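Local coordinates for protein pentalenene synthase (PDB 6Q4S) that probably converts farnesyl diphosphate, with the aid of magnesium, into the bicyclic sesquiterpene alcohol 7-epi-alpha-eudesmol by a 1,10-cyclization, at residues A215-G220 with I264-E269; E272-V277 with M296-I301; H185-G190 with R210-A215; V5-P10 with N223-F228; A242-E247 with D257-M262. All coordinates share one frame; numbering follows the deposited sequence.

Contact 1. Residues A215-G220 with I264-E269; sequences AADTIG and IACLDE
Thr218 OG1 is bonded to Leu214 O one turn back on its own helix and at the same time meets the helix opposite, 3.4 Å from Cys266 CB. Leu267 N is the next nearest group to this oxygen, and no hydrogen bond crosses here. The torsion explains the double role: OG1 lies beside the backbone N of Thr218 (chi1 -61°), where it reaches back to the carbonyl of the preceding turn, while CG2 is swung anti to that N and faces Leu267, 4.4 Å from its CD1. One residue earlier, Asp217 offers its methylene rather than its charge: CB rests 3.6 Å from Cys266 SG, and OD2 comes to 4.1 Å of the same sulfur without a bond. Asp217 OD1 is instead spent in a salt bridge with Arg178, next in sequence to Arg177, a likely substrate ligand whose side chain lies about 6 Å from that of Asp217. Cys266 thus fits between two consecutive side chains of 215-220, its CB beside the threonine and its SG beside the aspartate. Such small groups let the backbones come close, with Thr218 CA and Cys266 CA 5.9 Å apart and the local axes of the two segments 8.7 Å apart and roughly antiparallel at 151°. Leu267 also packs on Leu9 of the N-terminal segment. The paired helices, 206-228 and 252-284, belong to the all-helical class I terpene synthase fold, and the first of them carries the probable magnesium ligand Asn223 a little over one turn beyond Thr218.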
# COMPACT_ATOMS: atom_id res chain seq x y z
N ALA A 215 0.27 15.09 -14.59
CA ALA A 215 0.50 14.12 -15.62
C ALA A 215 -0.71 13.19 -15.70
O ALA A 215 -1.16 12.80 -16.78
CB ALA A 215 1.78 13.31 -15.36
N ALA A 216 -1.24 12.79 -14.55
CA ALA A 216 -2.39 11.90 -14.58
C ALA A 216 -3.64 12.64 -15.17
O ALA A 216 -4.41 12.08 -15.97
CB ALA A 216 -2.69 11.41 -13.20
N ASP A 217 -3.81 13.89 -14.80
CA ASP A 217 -4.95 14.69 -15.40
C ASP A 217 -4.83 14.76 -16.91
O ASP A 217 -5.77 14.43 -17.63
CB ASP A 217 -4.99 16.12 -14.86
CG ASP A 217 -5.32 16.17 -13.38
OD1 ASP A 217 -5.87 15.18 -12.81
OD2 ASP A 217 -4.98 17.20 -12.77
N THR A 218 -3.65 15.15 -17.36
CA THR A 218 -3.38 15.39 -18.75
C THR A 218 -3.66 14.17 -19.49
O THR A 218 -4.38 14.19 -20.46
CB THR A 218 -1.93 15.79 -18.94
OG1 THR A 218 -1.67 16.99 -18.23
CG2 THR A 218 -1.58 16.00 -20.41
N ILE A 219 -3.13 13.05 -19.04
CA ILE A 219 -3.32 11.80 -19.78
C ILE A 219 -4.75 11.33 -19.73
O ILE A 219 -5.26 10.87 -20.74
CB ILE A 219 -2.35 10.69 -19.30
CG1 ILE A 219 -0.95 11.08 -19.65
CG2 ILE A 219 -2.73 9.33 -19.93
CD1 ILE A 219 0.09 10.40 -18.77
N GLY A 220 -5.42 11.46 -18.58
CA GLY A 220 -6.84 10.97 -18.51
C GLY A 220 -7.74 11.80 -19.43
O GLY A 220 -8.63 11.27 -20.10
N ILE A 264 -4.75 21.46 -22.05
CA ILE A 264 -3.63 22.40 -22.23
C ILE A 264 -3.30 23.18 -20.95
O ILE A 264 -2.13 23.39 -20.64
CB ILE A 264 -3.90 23.34 -23.44
CG1 ILE A 264 -3.77 22.54 -24.73
CG2 ILE A 264 -2.99 24.57 -23.45
CD1 ILE A 264 -4.62 23.06 -25.84
N ALA A 265 -4.30 23.60 -20.18
CA ALA A 265 -4.07 24.21 -18.88
C ALA A 265 -3.34 23.26 -17.84
O ALA A 265 -2.53 23.74 -17.05
CB ALA A 265 -5.41 24.71 -18.29
N CYS A 266 -3.71 21.97 -17.77
CA CYS A 266 -2.98 20.95 -16.93
C CYS A 266 -1.56 20.82 -17.40
O CYS A 266 -0.65 20.89 -16.59
CB CYS A 266 -3.61 19.56 -17.04
SG CYS A 266 -5.21 19.48 -16.20
N LEU A 267 -1.41 20.61 -18.72
CA LEU A 267 -0.09 20.56 -19.38
C LEU A 267 0.78 21.77 -19.07
O LEU A 267 1.92 21.62 -18.60
CB LEU A 267 -0.25 20.36 -20.87
CG LEU A 267 0.99 20.05 -21.69
CD1 LEU A 267 1.77 18.78 -21.29
CD2 LEU A 267 0.57 19.93 -23.15
N ASP A 268 0.25 22.98 -19.26
CA ASP A 268 1.05 24.17 -18.96
C ASP A 268 1.44 24.32 -17.52
O ASP A 268 2.51 24.85 -17.26
CB ASP A 268 0.36 25.49 -19.36
CG ASP A 268 0.07 25.59 -20.85
OD1 ASP A 268 0.75 24.94 -21.69
OD2 ASP A 268 -0.90 26.32 -21.15
N GLU A 269 0.58 23.93 -16.58
CA GLU A 269 0.99 23.97 -15.20
C GLU A 269 2.13 22.89 -14.96
O GLU A 269 3.07 23.15 -14.20
CB GLU A 269 -0.17 23.76 -14.23
CG GLU A 269 0.26 23.95 -12.76
CD GLU A 269 -0.78 23.55 -11.69
OE1 GLU A 269 -1.96 23.33 -12.01
OE2 GLU A 269 -0.41 23.45 -10.49

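Contact 2. Residues E272-V277 with M296-I301; sequences ELQERV and MGVEAI
Val298 meets both Gln274 and Val277 where helix 252-284 packs against helix 288-313, the last two helices of the all-helical terpene synthase domain. The short turn between them makes these successive helices a helical hairpin, and the two segments run in roughly opposite directions. Each methyl of Val298 has its own neighbour. CG1, anti to the backbone N (chi1 175°), lies against the aliphatic part of Gln274, 3.8 Å from its CG, the extended glutamine chain crossing the valine at a slant. CG2 turns instead to Val277, the two branched side chains sliding past one another in opposite directions. No hydrogen bond joins the segments, and the backbones stay well apart, with Gln274 CA 7.7 Å from Val298 CA. The contact is therefore a thin apolar seam, partly buried and remote from the likely metal and substrate residues.

Around this first shell, Tyr270, one turn before Gln274, packs on both Val298 and Ile301 and so continues the seam away from the connecting turn. Leu273 turns to helix 206-228, where Met211 and Leu214 receive it, and Ile301 packs on Ala215 of that helix. On the other flank of 296-301, Glu299 is fixed by salt bridges to Arg295 and Arg194. Nearer the connecting turn the seam comes down to one pair of methyls, Val298 CG2 and Val277 CG2, 4.2 Å apart, each set beside the backbone N of its own residue.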
# COMPACT_ATOMS: atom_id res chain seq x y z
N GLU A 272 5.34 24.35 -16.16
CA GLU A 272 5.87 25.33 -15.16
C GLU A 272 6.57 24.63 -13.99
O GLU A 272 7.59 25.12 -13.46
CB GLU A 272 4.77 26.22 -14.55
CG GLU A 272 4.15 27.28 -15.48
CD GLU A 272 2.75 27.82 -15.04
OE1 GLU A 272 2.27 27.58 -13.90
OE2 GLU A 272 2.11 28.51 -15.88
N LEU A 273 6.01 23.52 -13.53
CA LEU A 273 6.64 22.81 -12.39
C LEU A 273 7.92 22.13 -12.89
O LEU A 273 8.94 22.11 -12.20
CB LEU A 273 5.65 21.84 -11.73
CG LEU A 273 4.51 22.52 -11.01
CD1 LEU A 273 3.43 21.53 -10.64
CD2 LEU A 273 5.02 23.20 -9.78
N GLN A 274 7.90 21.60 -14.09
CA GLN A 274 9.14 21.10 -14.68
C GLN A 274 10.33 22.09 -14.60
O GLN A 274 11.45 21.70 -14.28
CB GLN A 274 8.94 20.70 -16.12
CG GLN A 274 9.06 19.24 -16.40
CD GLN A 274 9.06 18.92 -17.87
OE1 GLN A 274 9.33 19.78 -18.75
NE2 GLN A 274 8.85 17.64 -18.16
N GLU A 275 10.09 23.36 -14.91
CA GLU A 275 11.17 24.37 -14.84
C GLU A 275 11.59 24.65 -13.39
O GLU A 275 12.68 25.17 -13.14
CB GLU A 275 10.75 25.66 -15.61
CG GLU A 275 10.83 25.47 -17.13
CD GLU A 275 9.73 26.20 -17.94
OE1 GLU A 275 9.47 27.41 -17.70
OE2 GLU A 275 9.13 25.57 -18.85
N ARG A 276 10.75 24.30 -12.43
CA ARG A 276 11.10 24.49 -11.01
C ARG A 276 11.93 23.34 -10.37
O ARG A 276 12.39 23.46 -9.24
CB ARG A 276 9.82 24.73 -10.23
CG ARG A 276 9.90 25.94 -9.33
CD ARG A 276 8.65 26.04 -8.49
NE ARG A 276 7.53 26.50 -9.30
CZ ARG A 276 6.25 26.51 -8.90
NH1 ARG A 276 5.90 26.04 -7.69
NH2 ARG A 276 5.31 26.96 -9.73
N VAL A 277 12.13 22.25 -11.09
CA VAL A 277 12.85 21.07 -10.57
C VAL A 277 14.29 21.40 -10.04
O VAL A 277 14.62 21.03 -8.90
CB VAL A 277 12.79 19.91 -11.60
CG1 VAL A 277 13.82 18.81 -11.33
CG2 VAL A 277 11.37 19.36 -11.66
N MET A 296 16.03 11.79 -14.31
CA MET A 296 15.49 10.57 -14.93
C MET A 296 13.99 10.30 -14.54
O MET A 296 13.23 9.75 -15.36
CB MET A 296 16.36 9.34 -14.58
CG MET A 296 17.69 9.27 -15.35
SD MET A 296 18.67 7.74 -15.09
CE MET A 296 19.13 8.01 -13.37
N GLY A 297 13.67 10.62 -13.30
CA GLY A 297 12.28 10.60 -12.79
C GLY A 297 11.33 11.44 -13.61
O GLY A 297 10.24 11.00 -14.02
N VAL A 298 11.77 12.66 -13.90
CA VAL A 298 10.99 13.58 -14.73
C VAL A 298 10.86 13.02 -16.13
O VAL A 298 9.79 13.05 -16.73
CB VAL A 298 11.62 15.00 -14.70
CG1 VAL A 298 10.88 15.94 -15.64
CG2 VAL A 298 11.65 15.52 -13.29
N GLU A 299 11.92 12.42 -16.66
CA GLU A 299 11.81 11.82 -17.97
C GLU A 299 10.81 10.67 -18.07
O GLU A 299 10.18 10.51 -19.12
CB GLU A 299 13.18 11.41 -18.55
CG GLU A 299 14.13 12.59 -18.75
CD GLU A 299 15.53 12.17 -19.25
OE1 GLU A 299 15.79 11.04 -19.82
OE2 GLU A 299 16.39 13.02 -19.05
N ALA A 300 10.69 9.86 -17.00
CA ALA A 300 9.70 8.81 -16.96
C ALA A 300 8.26 9.43 -17.11
O ALA A 300 7.44 8.87 -17.78
CB ALA A 300 9.80 8.00 -15.63
N ILE A 301 8.03 10.59 -16.52
CA ILE A 301 6.74 11.27 -16.66
C ILE A 301 6.57 11.68 -18.13
O ILE A 301 5.55 11.36 -18.73
CB ILE A 301 6.58 12.47 -15.73
CG1 ILE A 301 6.72 12.05 -14.26
CG2 ILE A 301 5.18 13.06 -15.98
CD1 ILE A 301 6.79 13.21 -13.31

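Contact 3. Residues H185-G190 with R210-A215; sequences HSIDAG and RMRDLA
Arg212 sends CB from helix 206-228 toward Ile187 and Asp188 of helix 183-194. CG lies beside the backbone N, and the chain then extends to CD, where a bend (chi3 62°) turns the guanidinium to the carboxylate. CZ comes within 3.3 Å of Asp188 OD1, because both terminal nitrogens close on this one oxygen: NH2 at 2.8 Å and NH1 at 2.9 Å. The grip is end-on and forked, so neither bond is straight; the N-H...O angle at NH1 is 137°. Both donors arrive on the syn side of OD1 and from the same face of the carboxylate, whose plane is only 18° from that of the guanidinium.

Helix 183-194 follows a break after helix 170-180, consistent with the kinked helix G of class I terpene synthases, and the salt bridge ties its first turns to the next long helix. Asp188 is shared further: OD1 also pairs with Arg141, and OD2 accepts from Ser145 OG, so a buried carboxylate is held by two arginines and a serine. Such positive charge would probably favour its ionised form. Beside the ion pair, Ile187 CG2 lies 3.7 Å from Arg212 NH1, while its CD1 reaches Ala215 CB at 4.3 Å.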
# COMPACT_ATOMS: atom_id res chain seq x y z
N HIS A 185 1.19 4.69 -10.69
CA HIS A 185 1.95 3.41 -10.65
C HIS A 185 2.70 3.23 -11.98
O HIS A 185 3.81 2.58 -12.02
CB HIS A 185 1.07 2.18 -10.34
CG HIS A 185 0.02 1.90 -11.35
ND1 HIS A 185 0.27 1.27 -12.56
CD2 HIS A 185 -1.33 2.06 -11.30
CE1 HIS A 185 -0.84 1.13 -13.23
NE2 HIS A 185 -1.83 1.57 -12.47
N SER A 186 2.09 3.76 -13.06
CA SER A 186 2.75 3.71 -14.40
C SER A 186 4.08 4.44 -14.41
O SER A 186 5.06 3.91 -15.00
CB SER A 186 1.80 4.16 -15.51
OG SER A 186 0.59 3.42 -15.44
N ILE A 187 4.12 5.61 -13.78
CA ILE A 187 5.34 6.40 -13.61
C ILE A 187 6.32 5.71 -12.69
O ILE A 187 7.52 5.58 -13.01
CB ILE A 187 5.05 7.81 -13.10
CG1 ILE A 187 4.36 8.64 -14.20
CG2 ILE A 187 6.34 8.54 -12.69
CD1 ILE A 187 3.50 9.77 -13.65
N ASP A 188 5.80 5.15 -11.59
CA ASP A 188 6.64 4.41 -10.65
C ASP A 188 7.43 3.31 -11.40
O ASP A 188 8.58 3.09 -11.11
CB ASP A 188 5.82 3.74 -9.55
CG ASP A 188 5.14 4.73 -8.60
OD1 ASP A 188 5.59 5.87 -8.42
OD2 ASP A 188 4.16 4.32 -7.98
N ALA A 189 6.81 2.63 -12.35
CA ALA A 189 7.47 1.53 -12.96
C ALA A 189 8.64 2.01 -13.85
O ALA A 189 9.41 1.17 -14.32
CB ALA A 189 6.52 0.71 -13.79
N GLY A 190 8.70 3.31 -14.17
CA GLY A 190 9.79 3.82 -14.97
C GLY A 190 11.15 3.58 -14.31
O GLY A 190 12.17 3.33 -14.98
N ARG A 210 2.72 17.14 -7.10
CA ARG A 210 1.85 17.83 -8.05
C ARG A 210 2.10 17.47 -9.52
O ARG A 210 1.17 17.37 -10.32
CB ARG A 210 1.96 19.35 -7.77
CG ARG A 210 1.10 20.22 -8.61
CD ARG A 210 -0.34 20.04 -8.28
NE ARG A 210 -1.14 21.01 -9.01
CZ ARG A 210 -2.46 20.92 -9.16
NH1 ARG A 210 -3.19 19.91 -8.66
NH2 ARG A 210 -3.06 21.85 -9.86
N MET A 211 3.35 17.30 -9.92
CA MET A 211 3.65 16.89 -11.27
C MET A 211 3.01 15.56 -11.68
O MET A 211 2.53 15.43 -12.78
CB MET A 211 5.16 16.83 -11.51
CG MET A 211 5.76 18.21 -11.63
SD MET A 211 7.57 18.22 -11.66
CE MET A 211 8.04 17.48 -13.21
N ARG A 212 3.03 14.59 -10.77
CA ARG A 212 2.42 13.29 -10.99
C ARG A 212 0.90 13.43 -11.15
O ARG A 212 0.30 12.81 -12.04
CB ARG A 212 2.77 12.35 -9.82
CG ARG A 212 4.25 11.96 -9.79
CD ARG A 212 4.76 11.43 -8.44
NE ARG A 212 4.11 10.20 -7.96
CZ ARG A 212 4.44 8.95 -8.30
NH1 ARG A 212 5.42 8.70 -9.15
NH2 ARG A 212 3.80 7.91 -7.74
N ASP A 213 0.29 14.23 -10.28
CA ASP A 213 -1.14 14.51 -10.39
C ASP A 213 -1.51 15.19 -11.70
O ASP A 213 -2.47 14.76 -12.36
CB ASP A 213 -1.61 15.38 -9.27
CG ASP A 213 -1.74 14.65 -7.96
OD1 ASP A 213 -1.85 13.39 -7.88
OD2 ASP A 213 -1.82 15.39 -6.97
N LEU A 214 -0.74 16.19 -12.12
CA LEU A 214 -1.02 16.83 -13.45
C LEU A 214 -0.77 15.93 -14.65
O LEU A 214 -1.50 15.96 -15.64
CB LEU A 214 -0.21 18.10 -13.62
CG LEU A 214 -0.54 19.20 -12.62
CD1 LEU A 214 0.56 20.22 -12.58
CD2 LEU A 214 -1.87 19.92 -12.95
N ALA A 215 0.27 15.09 -14.59
CA ALA A 215 0.50 14.12 -15.62
C ALA A 215 -0.71 13.19 -15.70
O ALA A 215 -1.16 12.80 -16.78
CB ALA A 215 1.78 13.31 -15.36

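Contact 4. Residues V5-P10 with N223-F228; sequences VRFDLP and NDIHSF
The helix that carries Asn223 and Ser227, likely ligands of the third magnesium ion, is met by the N-terminal segment, Val5 and Phe7 both closing on Ile225. Val5 packs with CB 3.7 Å from Ile225 CG2, its own CG2 methyl at 4.0 Å, the two side chains crossing at about a right angle. The other branch of Ile225 ends at CD1, which lies in the plane of the Phe7 ring, 3.8 Å from CZ; the methyl therefore meets the ring's edge and not a face. With CG1 beside the backbone N (chi1 -65°) and CG2 anti to it, the isoleucine spreads to serve both neighbours.

Asn223, Ser227 and Glu231 follow the N-x3-S-x3-E spacing of the NSE metal motif of class I terpene synthases. Inside it, Asn223 O takes two bonds from Ser227, from the backbone N at 2.9 Å and from OG at 2.8 Å, the donors lying on opposite faces of the carbonyl plane. The neighbouring Asp224 holds the probable substrate ligand Arg177 by a salt bridge. The extended N-terminal segment is tied down by hydrogen bonds from Val5 N to Glu229 and from Phe7 N to Tyr309 OH.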
# COMPACT_ATOMS: atom_id res chain seq x y z
N VAL A 5 -9.04 16.57 -32.43
CA VAL A 5 -8.10 17.26 -31.54
C VAL A 5 -6.69 16.60 -31.65
O VAL A 5 -6.52 15.36 -31.53
CB VAL A 5 -8.64 17.34 -30.07
CG1 VAL A 5 -7.67 18.05 -29.18
CG2 VAL A 5 -9.95 18.13 -29.99
N ARG A 6 -5.72 17.45 -31.97
CA ARG A 6 -4.30 17.13 -32.00
C ARG A 6 -3.69 17.99 -30.92
O ARG A 6 -4.22 19.03 -30.55
CB ARG A 6 -3.68 17.43 -33.41
CG ARG A 6 -3.54 16.23 -34.35
CD ARG A 6 -4.55 15.10 -34.09
NE ARG A 6 -4.68 14.10 -35.17
CZ ARG A 6 -5.57 13.09 -35.18
NH1 ARG A 6 -6.41 12.89 -34.16
NH2 ARG A 6 -5.62 12.26 -36.21
N PHE A 7 -2.57 17.54 -30.36
CA PHE A 7 -1.87 18.37 -29.38
C PHE A 7 -0.47 18.46 -29.93
O PHE A 7 0.04 17.48 -30.51
CB PHE A 7 -1.83 17.72 -27.97
CG PHE A 7 -3.18 17.59 -27.30
CD1 PHE A 7 -4.01 16.53 -27.59
CD2 PHE A 7 -3.62 18.54 -26.39
CE1 PHE A 7 -5.24 16.39 -26.99
CE2 PHE A 7 -4.87 18.39 -25.78
CZ PHE A 7 -5.66 17.32 -26.08
N ASP A 8 0.16 19.61 -29.77
CA ASP A 8 1.58 19.66 -30.06
C ASP A 8 2.33 19.79 -28.74
O ASP A 8 2.36 20.85 -28.11
CB ASP A 8 1.95 20.74 -31.08
CG ASP A 8 3.32 20.48 -31.68
OD1 ASP A 8 3.51 19.44 -32.40
OD2 ASP A 8 4.22 21.28 -31.37
N LEU A 9 2.92 18.66 -28.34
CA LEU A 9 3.58 18.53 -27.05
C LEU A 9 5.03 18.96 -27.19
O LEU A 9 5.60 18.69 -28.21
CB LEU A 9 3.48 17.06 -26.62
CG LEU A 9 2.04 16.51 -26.50
CD1 LEU A 9 1.97 15.04 -26.05
CD2 LEU A 9 1.29 17.40 -25.50
N PRO A 10 5.62 19.62 -26.18
CA PRO A 10 7.05 19.97 -26.23
C PRO A 10 7.98 18.87 -25.68
O PRO A 10 8.79 19.15 -24.81
CB PRO A 10 7.11 21.20 -25.31
CG PRO A 10 6.13 20.87 -24.25
CD PRO A 10 4.98 20.21 -24.99
N ASN A 223 -7.00 10.92 -23.12
CA ASN A 223 -7.67 9.71 -23.39
C ASN A 223 -9.19 9.85 -23.50
O ASN A 223 -9.77 9.18 -24.35
CB ASN A 223 -7.34 8.61 -22.40
CG ASN A 223 -5.88 8.13 -22.49
OD1 ASN A 223 -5.11 8.57 -23.34
ND2 ASN A 223 -5.50 7.26 -21.58
N ASP A 224 -9.85 10.70 -22.68
CA ASP A 224 -11.29 10.93 -22.89
C ASP A 224 -11.59 11.61 -24.26
O ASP A 224 -12.49 11.22 -24.91
CB ASP A 224 -11.85 11.82 -21.80
CG ASP A 224 -11.94 11.11 -20.42
OD1 ASP A 224 -11.49 9.92 -20.25
OD2 ASP A 224 -12.54 11.75 -19.51
N ILE A 225 -10.81 12.62 -24.62
CA ILE A 225 -10.96 13.29 -25.92
C ILE A 225 -10.83 12.29 -27.05
O ILE A 225 -11.61 12.32 -27.99
CB ILE A 225 -9.98 14.44 -26.09
CG1 ILE A 225 -10.30 15.53 -25.06
CG2 ILE A 225 -10.02 15.00 -27.52
CD1 ILE A 225 -9.19 16.51 -24.87
N HIS A 226 -9.86 11.38 -26.93
CA HIS A 226 -9.60 10.42 -27.95
C HIS A 226 -10.71 9.37 -28.01
O HIS A 226 -11.13 9.05 -29.10
CB HIS A 226 -8.22 9.77 -27.77
CG HIS A 226 -7.75 9.05 -28.98
ND1 HIS A 226 -7.79 7.67 -29.10
CD2 HIS A 226 -7.29 9.52 -30.17
CE1 HIS A 226 -7.36 7.33 -30.30
NE2 HIS A 226 -7.06 8.43 -30.97
N SER A 227 -11.18 8.82 -26.88
CA SER A 227 -12.29 7.82 -26.88
C SER A 227 -13.60 8.42 -27.40
O SER A 227 -14.41 7.71 -27.99
CB SER A 227 -12.65 7.29 -25.48
OG SER A 227 -11.50 7.06 -24.72
N PHE A 228 -13.82 9.70 -27.11
CA PHE A 228 -15.08 10.38 -27.43
C PHE A 228 -15.22 10.48 -28.93
O PHE A 228 -16.18 9.96 -29.48
CB PHE A 228 -15.12 11.78 -26.86
CG PHE A 228 -16.32 12.55 -27.28
CD1 PHE A 228 -17.55 12.31 -26.68
CD2 PHE A 228 -16.25 13.48 -28.34
CE1 PHE A 228 -18.68 12.99 -27.09
CE2 PHE A 228 -17.37 14.17 -28.76
CZ PHE A 228 -18.59 13.93 -28.13

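Contact 5. Residues A242-E247 with D257-M262; sequences AVLRRE and DEAYRM
Leu244, its CG beside the backbone N (chi1 -78°), points both methyls at helix 252-284, where Glu258 bends at chi2 (51°) and carries its carboxylate away from them. CD1 presses on the backbone, 3.3 Å from Ala259 N, and meets Ala259 CB at 3.8 Å. CD2 lies between the Glu258 methylene CG and the Met262 sulfur SD, 3.9 Å from each. The leucine crosses the glutamate at about a right angle, whereas leucine and methionine slide past each other in opposite directions.

Helix 240-248 and the start of helix 252-284 meet here at a corner, their local axes at 115° and joined by only a few residues; Leu244 fills the angle and also touches Leu170 of helix 170-180. The carboxylate of Glu258 is taken up one turn along by Arg261, side-on and syn: NH2 to OE2 at 2.9 Å and NE to OE1 at 3.2 Å, both oxygens near the guanidinium plane but both nitrogens off the carboxylate plane. No hydrogen bond joins the segments; a long, weak ion pair runs from Glu258 to Arg248. The adhesion is apolar: glutamate lends its stem to leucine while its charge pairs mainly with Arg261, probably keeping the carboxylate ionised.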
# COMPACT_ATOMS: atom_id res chain seq x y z
N ALA A 242 -18.66 14.72 -22.53
CA ALA A 242 -20.07 14.54 -22.08
C ALA A 242 -20.36 15.28 -20.77
O ALA A 242 -21.40 15.94 -20.60
CB ALA A 242 -20.37 13.09 -21.92
N VAL A 243 -19.41 15.25 -19.86
CA VAL A 243 -19.61 15.85 -18.57
C VAL A 243 -19.66 17.35 -18.70
O VAL A 243 -20.47 18.05 -18.00
CB VAL A 243 -18.46 15.40 -17.62
CG1 VAL A 243 -18.41 16.22 -16.35
CG2 VAL A 243 -18.65 13.92 -17.30
N LEU A 244 -18.76 17.88 -19.53
CA LEU A 244 -18.70 19.33 -19.73
C LEU A 244 -20.01 19.85 -20.38
O LEU A 244 -20.44 20.99 -20.08
CB LEU A 244 -17.52 19.76 -20.57
CG LEU A 244 -16.17 19.82 -19.89
CD1 LEU A 244 -15.04 19.79 -20.92
CD2 LEU A 244 -16.02 21.07 -19.07
N ARG A 245 -20.55 19.06 -21.29
CA ARG A 245 -21.71 19.43 -22.02
C ARG A 245 -22.91 19.46 -21.06
O ARG A 245 -23.68 20.38 -21.11
CB ARG A 245 -21.99 18.46 -23.16
CG ARG A 245 -23.36 18.70 -23.81
CD ARG A 245 -23.38 18.09 -25.17
NE ARG A 245 -24.69 18.08 -25.82
CZ ARG A 245 -25.68 17.23 -25.53
NH1 ARG A 245 -25.59 16.33 -24.54
NH2 ARG A 245 -26.80 17.31 -26.22
N ARG A 246 -23.07 18.41 -20.24
CA ARG A 246 -24.11 18.38 -19.17
C ARG A 246 -23.95 19.55 -18.27
O ARG A 246 -24.86 20.31 -18.13
CB ARG A 246 -24.04 17.12 -18.33
CG ARG A 246 -24.81 15.95 -18.93
CD ARG A 246 -25.05 14.83 -17.93
NE ARG A 246 -23.92 14.62 -16.99
CZ ARG A 246 -22.86 13.80 -17.18
NH1 ARG A 246 -22.70 13.04 -18.29
NH2 ARG A 246 -21.94 13.73 -16.21
N GLU A 247 -22.75 19.75 -17.75
CA GLU A 247 -22.46 20.88 -16.89
C GLU A 247 -22.74 22.26 -17.51
O GLU A 247 -23.32 23.14 -16.85
CB GLU A 247 -20.99 20.84 -16.45
CG GLU A 247 -20.59 21.82 -15.36
CD GLU A 247 -20.43 21.19 -13.98
OE1 GLU A 247 -20.90 20.04 -13.75
OE2 GLU A 247 -19.77 21.87 -13.15
N ASP A 257 -14.01 21.85 -27.35
CA ASP A 257 -13.09 22.96 -27.22
C ASP A 257 -12.69 23.15 -25.77
O ASP A 257 -11.53 23.46 -25.47
CB ASP A 257 -13.70 24.33 -27.68
CG ASP A 257 -14.17 24.36 -29.18
OD1 ASP A 257 -13.70 23.53 -29.99
OD2 ASP A 257 -15.03 25.23 -29.52
N GLU A 258 -13.67 23.08 -24.87
CA GLU A 258 -13.35 23.25 -23.49
C GLU A 258 -12.47 22.07 -22.89
O GLU A 258 -11.59 22.35 -22.13
CB GLU A 258 -14.63 23.45 -22.64
CG GLU A 258 -14.45 23.91 -21.17
CD GLU A 258 -13.56 25.12 -20.95
OE1 GLU A 258 -13.22 25.90 -21.90
OE2 GLU A 258 -13.19 25.32 -19.77
N ALA A 259 -12.81 20.83 -23.18
CA ALA A 259 -11.94 19.69 -22.83
C ALA A 259 -10.48 19.91 -23.28
O ALA A 259 -9.53 19.72 -22.51
CB ALA A 259 -12.51 18.42 -23.45
N TYR A 260 -10.32 20.43 -24.50
CA TYR A 260 -9.02 20.79 -25.05
C TYR A 260 -8.39 21.86 -24.24
O TYR A 260 -7.23 21.72 -23.84
CB TYR A 260 -9.20 21.17 -26.52
CG TYR A 260 -8.04 21.67 -27.31
CD1 TYR A 260 -7.01 20.81 -27.69
CD2 TYR A 260 -8.04 22.98 -27.84
CE1 TYR A 260 -5.96 21.25 -28.51
CE2 TYR A 260 -7.02 23.43 -28.67
CZ TYR A 260 -5.98 22.56 -28.99
OH TYR A 260 -4.95 22.99 -29.80
N ARG A 261 -9.12 22.93 -23.92
CA ARG A 261 -8.54 23.98 -23.07
C ARG A 261 -8.14 23.49 -21.62
O ARG A 261 -7.17 23.93 -21.05
CB ARG A 261 -9.47 25.22 -23.00
CG ARG A 261 -8.80 26.50 -22.50
CD ARG A 261 -9.75 27.53 -21.86
NE ARG A 261 -10.45 26.93 -20.72
CZ ARG A 261 -9.91 26.65 -19.53
NH1 ARG A 261 -8.66 26.97 -19.21
NH2 ARG A 261 -10.66 26.04 -18.63
N MET A 262 -8.95 22.65 -21.00
CA MET A 262 -8.61 22.08 -19.67
C MET A 262 -7.27 21.27 -19.67
O MET A 262 -6.45 21.36 -18.74
CB MET A 262 -9.73 21.13 -19.27
CG MET A 262 -11.04 21.83 -18.88
SD MET A 262 -12.23 20.69 -18.14
CE MET A 262 -11.51 20.37 -16.52

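From the N terminus, contact 4 opens first, and its closure at 223-228 brings the N-terminal segment back over more than 200 residues. Contact 3 is nested inside that loop, tying helix 183-194 to helix 206-228. Where it closes, at Ala215, contact 1 opens; this loop crosses that of contact 4 and shuts on helix 252-284 at 264-269. Contact 5 lies nested within contact 1 and joins helix 240-248 to the start of the same helix. Contact 2 follows in series, adding helix 288-313. Helix 206-228 serves contacts 1, 3 and 4, helix 252-284 contacts 1, 2 and 5; contact 1 joins the two, as does the Arg210-Glu269 salt bridge, while Tyr260 links contacts 4 and 5.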